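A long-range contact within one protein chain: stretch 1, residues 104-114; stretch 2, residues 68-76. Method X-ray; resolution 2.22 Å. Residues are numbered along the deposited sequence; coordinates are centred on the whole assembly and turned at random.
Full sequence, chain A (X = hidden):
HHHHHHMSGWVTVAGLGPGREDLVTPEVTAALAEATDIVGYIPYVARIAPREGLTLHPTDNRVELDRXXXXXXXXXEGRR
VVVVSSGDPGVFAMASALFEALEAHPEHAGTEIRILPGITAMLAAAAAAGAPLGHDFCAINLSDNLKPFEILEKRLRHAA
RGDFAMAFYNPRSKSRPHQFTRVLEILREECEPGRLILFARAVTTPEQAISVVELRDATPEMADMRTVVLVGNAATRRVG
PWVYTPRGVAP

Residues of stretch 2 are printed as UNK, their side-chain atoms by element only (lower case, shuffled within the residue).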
# COMPACT_ATOMS: atom_id res chain seq x y z
N ALA A 104 -0.34 25.88 -7.43
CA ALA A 104 -0.92 27.20 -7.13
C ALA A 104 0.13 28.29 -7.03
O ALA A 104 -0.22 29.48 -6.96
CB ALA A 104 -1.75 27.16 -5.87
N HIS A 105 1.40 27.91 -7.00
CA HIS A 105 2.46 28.91 -6.86
C HIS A 105 3.56 28.69 -7.90
O HIS A 105 4.61 28.13 -7.59
CB HIS A 105 3.05 28.90 -5.46
CG HIS A 105 2.05 29.23 -4.40
ND1 HIS A 105 1.10 28.32 -3.96
CD2 HIS A 105 1.84 30.36 -3.69
CE1 HIS A 105 0.36 28.88 -3.02
NE2 HIS A 105 0.79 30.12 -2.84
N PRO A 106 3.32 29.14 -9.14
CA PRO A 106 4.34 28.95 -10.18
C PRO A 106 5.73 29.58 -9.86
O PRO A 106 6.73 29.22 -10.47
CB PRO A 106 3.70 29.57 -11.44
CG PRO A 106 2.54 30.40 -10.95
CD PRO A 106 2.08 29.74 -9.69
N GLU A 107 5.79 30.47 -8.87
CA GLU A 107 7.08 31.07 -8.49
C GLU A 107 8.12 30.09 -7.85
O GLU A 107 9.30 30.45 -7.67
CB GLU A 107 6.90 32.40 -7.69
CG GLU A 107 6.23 32.34 -6.27
CD GLU A 107 4.70 32.07 -6.24
OE1 GLU A 107 4.06 31.87 -7.31
OE2 GLU A 107 4.12 32.06 -5.13
N HIS A 108 7.64 28.87 -7.54
CA HIS A 108 8.41 27.82 -6.87
C HIS A 108 8.57 26.63 -7.83
O HIS A 108 9.05 25.56 -7.46
CB HIS A 108 7.70 27.37 -5.56
CG HIS A 108 7.53 28.47 -4.55
ND1 HIS A 108 8.57 29.29 -4.16
CD2 HIS A 108 6.44 28.89 -3.86
CE1 HIS A 108 8.13 30.18 -3.28
NE2 HIS A 108 6.85 29.96 -3.08
N ALA A 109 8.11 26.81 -9.07
CA ALA A 109 8.38 25.87 -10.13
C ALA A 109 9.90 25.65 -10.16
O ALA A 109 10.67 26.62 -10.09
CB ALA A 109 7.91 26.44 -11.48
N GLY A 110 10.31 24.39 -10.25
CA GLY A 110 11.74 24.09 -10.21
C GLY A 110 12.28 23.68 -8.84
O GLY A 110 13.34 23.07 -8.78
N THR A 111 11.57 23.98 -7.75
CA THR A 111 11.98 23.49 -6.44
C THR A 111 12.33 22.00 -6.50
O THR A 111 11.61 21.23 -7.12
CB THR A 111 10.89 23.72 -5.32
OG1 THR A 111 10.44 25.09 -5.28
CG2 THR A 111 11.42 23.33 -3.92
N GLU A 112 13.42 21.58 -5.86
CA GLU A 112 13.70 20.15 -5.77
C GLU A 112 12.76 19.46 -4.77
O GLU A 112 12.62 19.90 -3.64
CB GLU A 112 15.15 19.89 -5.36
CG GLU A 112 15.52 18.45 -5.60
CD GLU A 112 16.89 18.07 -5.09
OE1 GLU A 112 17.78 18.96 -5.05
OE2 GLU A 112 17.06 16.87 -4.75
N ILE A 113 12.13 18.38 -5.19
CA ILE A 113 11.12 17.73 -4.39
C ILE A 113 11.37 16.24 -4.41
O ILE A 113 11.66 15.71 -5.46
CB ILE A 113 9.68 18.02 -4.88
CG1 ILE A 113 9.20 19.37 -4.34
CG2 ILE A 113 8.73 16.95 -4.37
CD1 ILE A 113 8.18 20.13 -5.25
N ARG A 114 11.28 15.60 -3.25
CA ARG A 114 11.48 14.16 -3.11
C ARG A 114 10.34 13.63 -2.25
O ARG A 114 10.03 14.21 -1.21
CB ARG A 114 12.79 13.92 -2.37
CG ARG A 114 14.06 14.41 -3.10
CD ARG A 114 15.18 14.69 -2.11
NE ARG A 114 16.42 15.08 -2.77
CZ ARG A 114 17.61 15.23 -2.18
NH1 ARG A 114 17.76 15.02 -0.89
NH2 ARG A 114 18.66 15.59 -2.91
N UNK A 68 2.56 23.62 3.16
CA UNK A 68 3.30 23.14 1.99
C UNK A 68 3.92 24.30 1.24
O UNK A 68 5.07 24.23 0.85
c UNK A 68 2.41 22.31 1.08
N UNK A 69 3.16 25.38 1.07
CA UNK A 69 3.65 26.63 0.50
C UNK A 69 4.82 27.16 1.33
O UNK A 69 5.85 27.62 0.81
c UNK A 69 2.94 29.00 -0.21
o UNK A 69 1.39 27.13 -0.33
c UNK A 69 2.49 27.68 0.42
N UNK A 70 4.68 27.07 2.65
CA UNK A 70 5.73 27.56 3.52
C UNK A 70 6.97 26.70 3.39
O UNK A 70 8.09 27.23 3.39
n UNK A 70 6.45 27.38 7.17
c UNK A 70 5.25 27.57 4.96
c UNK A 70 7.21 28.99 5.89
c UNK A 70 7.43 27.99 7.83
c UNK A 70 6.29 28.00 5.94
n UNK A 70 7.91 28.96 7.08
N UNK A 71 6.77 25.39 3.29
CA UNK A 71 7.85 24.46 3.04
C UNK A 71 8.62 24.85 1.76
O UNK A 71 9.84 24.86 1.74
c UNK A 71 7.31 23.04 2.93
N UNK A 72 7.86 25.17 0.69
CA UNK A 72 8.46 25.59 -0.57
C UNK A 72 9.26 26.87 -0.41
O UNK A 72 10.32 27.02 -1.02
c UNK A 72 5.55 25.19 -3.12
c UNK A 72 6.59 24.60 -2.19
c UNK A 72 7.41 25.77 -1.66
c UNK A 72 7.48 23.62 -2.95
N UNK A 73 8.76 27.77 0.43
CA UNK A 73 9.40 29.08 0.61
C UNK A 73 10.71 28.95 1.32
O UNK A 73 11.65 29.70 1.03
o UNK A 73 6.51 31.35 2.81
c UNK A 73 6.25 31.22 1.60
c UNK A 73 8.51 30.04 1.42
o UNK A 73 5.15 31.57 1.14
c UNK A 73 7.30 30.60 0.66
N UNK A 74 10.77 28.02 2.28
CA UNK A 74 11.99 27.79 3.04
C UNK A 74 13.04 27.14 2.13
O UNK A 74 14.22 27.47 2.20
c UNK A 74 11.74 26.92 4.27
s UNK A 74 10.48 26.24 6.69
c UNK A 74 11.70 26.82 7.74
c UNK A 74 10.81 27.50 5.35
N UNK A 75 12.60 26.22 1.28
CA UNK A 75 13.50 25.52 0.39
C UNK A 75 14.17 26.53 -0.54
O UNK A 75 15.30 26.32 -0.96
c UNK A 75 12.76 24.46 -0.40
N UNK A 76 13.49 27.64 -0.81
CA UNK A 76 14.03 28.69 -1.65
C UNK A 76 15.06 29.52 -0.91
O UNK A 76 15.91 30.16 -1.54
c UNK A 76 12.93 29.58 -2.21
O HOH W 1 11.75 26.59 -3.53
O HOH W 2 4.96 31.86 -1.75

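Stretch 2 is helical, and its positions can be read in order from their side-chain atoms. Position 68 carries a single carbon beyond CA, which is out of reach of stretch 1; one carbon and nothing further makes it Ala 68.

Position 69 has one carbon bearing one oxygen and one carbon, a fork right at the first atom. Its terminal carbon lies over one face of the His 105 ring, and its oxygen approaches the same ring. This is Thr 69. CG2 sits 3.8 Å from the centroid of the His 105 ring and 20° off the normal, a CH-pi contact, while OG1 is 3.4 Å from His 105 CE1. That approach is not a hydrogen bond; OG1 and His 105 ND1 both find partners elsewhere in the structure.

At position 70 the CA-to-CB bond points away from stretch 1, and the carbon leads to a five-membered ring of three carbons and two nitrogens that touches none of it. The ring identifies His 70. Position 71 again has one carbon, out of reach of stretch 1, and is Ala 71.

Position 72 has four carbons, forked at the second, and points toward stretch 1. Its first carbon, CB, lies over one face of the His 108 ring, 4.2 Å from the centroid and 24° off the normal. A fork at the second carbon rather than the first means Leu 72, here with chi1 m and chi2 t. CD1 packs 3.9 Å from His 108 CD2, whereas CD2 lies 4.0 Å from Thr 111 OG1 and 4.2 Å from Ile 113 CD1.

Position 73 shows three carbons, the third carrying two oxygens. The CA-to-CB bond points away, yet the second carbon comes within 3.8 Å of His 108 NE2. A carboxylate on a two-carbon arm means Glu 73, and that second carbon is CG. A water joins the polar ends, donating to Glu 73 OE2 at 2.9 Å and lying 3.0 Å from His 108 NE2.

Position 74 has two carbons, a sulfur and a final carbon in an unbranched chain, without contact to stretch 1; it is Met 74. Position 75 has one carbon, 3.9 Å from Thr 111 CG2 when measured from CB, and is Ala 75. The single carbon at position 76 points toward stretch 1 but stays beyond contact distance, giving Ala 76.

The contact works mainly by packing, with no direct hydrogen bond across it. Thr 69 and Leu 72, one helical turn apart, meet the rings of His 105 and His 108, and Leu 72 also reaches Thr 111 and Ile 113. A type II turn from His 108 to Thr 111 brings these two residues together: Thr 111 OG1 donates to His 108 O at 2.6 Å. The same hydroxyl accepts from a water at 2.7 Å that also donates to Leu 72 O at 2.9 Å. Water thus supplies polar links beside the apolar contacts, and the two stretches together bury 371 Å².

Stretch 2 68-76: ATHALEMAA
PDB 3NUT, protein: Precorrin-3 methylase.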